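Side-chain contact in putative carbohydrate metabolism domain-containing protein (PDB 3S30), which is of unproven function but may act on carbohydrates as a putative glycoside hydrolase with a galactose-binding-like domain: residues N247-F252 with N269-E274. Residues are numbered along the deposited sequence; the frame is centred on the assembly and turned at random.
Sequences NIYALF and NNYEHE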
loop_
_atom_site.group_PDB
_atom_site.type_symbol
_atom_site.label_atom_id
_atom_site.label_comp_id
_atom_site.label_asym_id
_atom_site.label_seq_id
_atom_site.Cartn_x
_atom_site.Cartn_y
_atom_site.Cartn_z
ATOM N N ASN A 247 -1.609 -8.792 -0.693
ATOM C CA ASN A 247 -0.550 -8.499 -1.654
ATOM C C ASN A 247 0.518 -7.615 -1.030
ATOM O O ASN A 247 0.233 -6.787 -0.184
ATOM C CB ASN A 247 -1.113 -7.875 -2.948
ATOM C CG ASN A 247 -0.179 -8.068 -4.156
ATOM O OD1 ASN A 247 0.908 -8.620 -4.032
ATOM N ND2 ASN A 247 -0.601 -7.590 -5.316
ATOM N N ILE A 248 1.759 -7.853 -1.431
ATOM C CA ILE A 248 2.882 -6.985 -1.112
ATOM C C ILE A 248 3.714 -6.885 -2.386
ATOM O O ILE A 248 4.056 -7.908 -2.999
ATOM C CB ILE A 248 3.764 -7.560 0.031
ATOM C CG1 ILE A 248 2.987 -7.616 1.352
ATOM C CG2 ILE A 248 5.056 -6.726 0.228
ATOM C CD1 ILE A 248 3.851 -8.137 2.545
ATOM N N TYR A 249 4.021 -5.657 -2.791
ATOM C CA TYR A 249 4.958 -5.425 -3.886
ATOM C C TYR A 249 5.599 -4.030 -3.830
ATOM O O TYR A 249 5.210 -3.166 -3.034
ATOM C CB TYR A 249 4.280 -5.648 -5.241
ATOM C CG TYR A 249 3.195 -4.658 -5.600
ATOM C CD1 TYR A 249 1.886 -4.849 -5.177
ATOM C CD2 TYR A 249 3.466 -3.549 -6.400
ATOM C CE1 TYR A 249 0.885 -3.967 -5.516
ATOM C CE2 TYR A 249 2.465 -2.647 -6.734
ATOM C CZ TYR A 249 1.174 -2.861 -6.280
ATOM O OH TYR A 249 0.158 -1.987 -6.606
ATOM N N ALA A 250 6.596 -3.830 -4.686
ATOM C CA ALA A 250 7.287 -2.555 -4.778
ATOM C C ALA A 250 7.626 -2.284 -6.227
ATOM O O ALA A 250 7.870 -3.214 -7.001
ATOM C CB ALA A 250 8.551 -2.557 -3.922
ATOM N N LEU A 251 7.648 -1.003 -6.576
ATOM C CA LEU A 251 7.867 -0.566 -7.942
ATOM C C LEU A 251 9.072 0.368 -7.987
ATOM O O LEU A 251 9.322 1.119 -7.043
ATOM C CB LEU A 251 6.625 0.179 -8.442
ATOM C CG LEU A 251 5.286 -0.562 -8.353
ATOM C CD1 LEU A 251 4.127 0.398 -8.577
ATOM C CD2 LEU A 251 5.231 -1.700 -9.353
ATOM N N PHE A 252 9.815 0.302 -9.090
ATOM C CA PHE A 252 10.881 1.251 -9.386
ATOM C C PHE A 252 10.744 1.620 -10.851
ATOM O O PHE A 252 10.811 0.745 -11.728
ATOM C CB PHE A 252 12.249 0.609 -9.124
ATOM C CG PHE A 252 13.410 1.537 -9.331
ATOM C CD1 PHE A 252 13.507 2.726 -8.611
ATOM C CD2 PHE A 252 14.421 1.217 -10.234
ATOM C CE1 PHE A 252 14.588 3.587 -8.798
ATOM C CE2 PHE A 252 15.506 2.067 -10.426
ATOM C CZ PHE A 252 15.586 3.255 -9.710
ATOM N N ASN A 269 -2.227 -5.406 -14.440
ATOM C CA ASN A 269 -1.585 -5.580 -15.729
ATOM C C ASN A 269 -0.239 -6.282 -15.650
ATOM O O ASN A 269 0.710 -5.890 -16.325
ATOM C CB ASN A 269 -1.419 -4.210 -16.384
ATOM C CG ASN A 269 -2.525 -3.897 -17.330
ATOM O OD1 ASN A 269 -3.288 -2.951 -17.124
ATOM N ND2 ASN A 269 -2.645 -4.705 -18.370
ATOM N N ASN A 270 -0.163 -7.321 -14.823
ATOM C CA ASN A 270 1.064 -8.100 -14.651
ATOM C C ASN A 270 2.280 -7.231 -14.252
ATOM O O ASN A 270 3.419 -7.611 -14.490
ATOM C CB ASN A 270 1.339 -8.901 -15.945
ATOM C CG ASN A 270 2.359 -10.026 -15.752
ATOM O OD1 ASN A 270 2.171 -10.920 -14.930
ATOM N ND2 ASN A 270 3.442 -9.979 -16.519
ATOM N N TYR A 271 2.034 -6.069 -13.645
ATOM C CA TYR A 271 3.101 -5.103 -13.302
ATOM C C TYR A 271 3.855 -4.559 -14.543
ATOM O O TYR A 271 5.037 -4.214 -14.460
ATOM C CB TYR A 271 4.050 -5.703 -12.226
ATOM C CG TYR A 271 3.263 -6.224 -11.034
ATOM C CD1 TYR A 271 2.936 -5.386 -9.977
ATOM C CD2 TYR A 271 2.784 -7.533 -11.005
ATOM C CE1 TYR A 271 2.178 -5.842 -8.902
ATOM C CE2 TYR A 271 2.017 -7.998 -9.943
ATOM C CZ TYR A 271 1.716 -7.144 -8.892
ATOM O OH TYR A 271 0.959 -7.594 -7.836
ATOM N N GLU A 272 3.142 -4.478 -15.679
ATOM C CA GLU A 272 3.688 -3.967 -16.952
ATOM C C GLU A 272 3.328 -2.499 -17.183
ATOM O O GLU A 272 2.180 -2.084 -16.982
ATOM C CB GLU A 272 3.173 -4.762 -18.164
ATOM C CG GLU A 272 3.550 -6.234 -18.194
ATOM C CD GLU A 272 5.042 -6.487 -18.350
ATOM O OE1 GLU A 272 5.783 -5.551 -18.713
ATOM O OE2 GLU A 272 5.470 -7.633 -18.096
ATOM N N HIS A 273 4.321 -1.732 -17.626
ATOM C CA HIS A 273 4.148 -0.324 -17.989
ATOM C C HIS A 273 5.405 0.092 -18.729
ATOM O O HIS A 273 6.476 -0.442 -18.477
ATOM C CB HIS A 273 3.942 0.560 -16.747
ATOM C CG HIS A 273 3.274 1.865 -17.041
ATOM N ND1 HIS A 273 3.957 2.957 -17.537
ATOM C CD2 HIS A 273 1.982 2.249 -16.932
ATOM C CE1 HIS A 273 3.113 3.958 -17.717
ATOM N NE2 HIS A 273 1.907 3.554 -17.358
ATOM N N GLU A 274 5.287 1.040 -19.645
ATOM C CA GLU A 274 6.433 1.430 -20.479
ATOM C C GLU A 274 7.518 2.167 -19.667
ATOM O O GLU A 274 8.675 2.199 -20.066
ATOM C CB GLU A 274 5.950 2.263 -21.672
ATOM C CG GLU A 274 6.825 2.157 -22.931
ATOM C CD GLU A 274 6.054 2.422 -24.231
ATOM O OE1 GLU A 274 4.837 2.720 -24.167
ATOM O OE2 GLU A 274 6.669 2.321 -25.323
#
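Y271 meets the Y249 ring edge-on. Its CE1 stands over the centre of one Y249 face, and Y271 CE1 comes within 3.6 Å of Y249 CD2. The centroids are 5.0 Å apart and the planes stand at 66°, so the stack is T-shaped. L251 adds a lesser contact at the edge of the Y271 ring, with L251 CD2 4.4 Å from Y271 CD1. L251 CG lies in plane at the edge of the Y249 ring. At the far end of the Y271 ring its hydroxyl lies close to the side-chain amide of N247, which approaches from the opposite direction. Y249 CG sits between its own backbone N and carbonyl carbon (chi1 67°), which places the ring so that one face meets the Y271 edge. Replacing Y249 by an alanine would probably leave the Y271 edge without its aromatic face and open a gap beside L251. Further out, Y271 occupies the third position of a type I' beta turn from N269 to E272. The turn is closed by the backbone bond from E272 N to N269 O, 2.9 Å long. Y303 OH bonds to Y271 O, and H302 NE2 to E272 OE2, tying the turn to another part of the chain. Y249 also packs on F210 and V322. The T-shaped pair thus joins the loop between strands 262-263 and 276-281 to strand 247-254, within the antiparallel beta architecture of a galactose-binding-like domain.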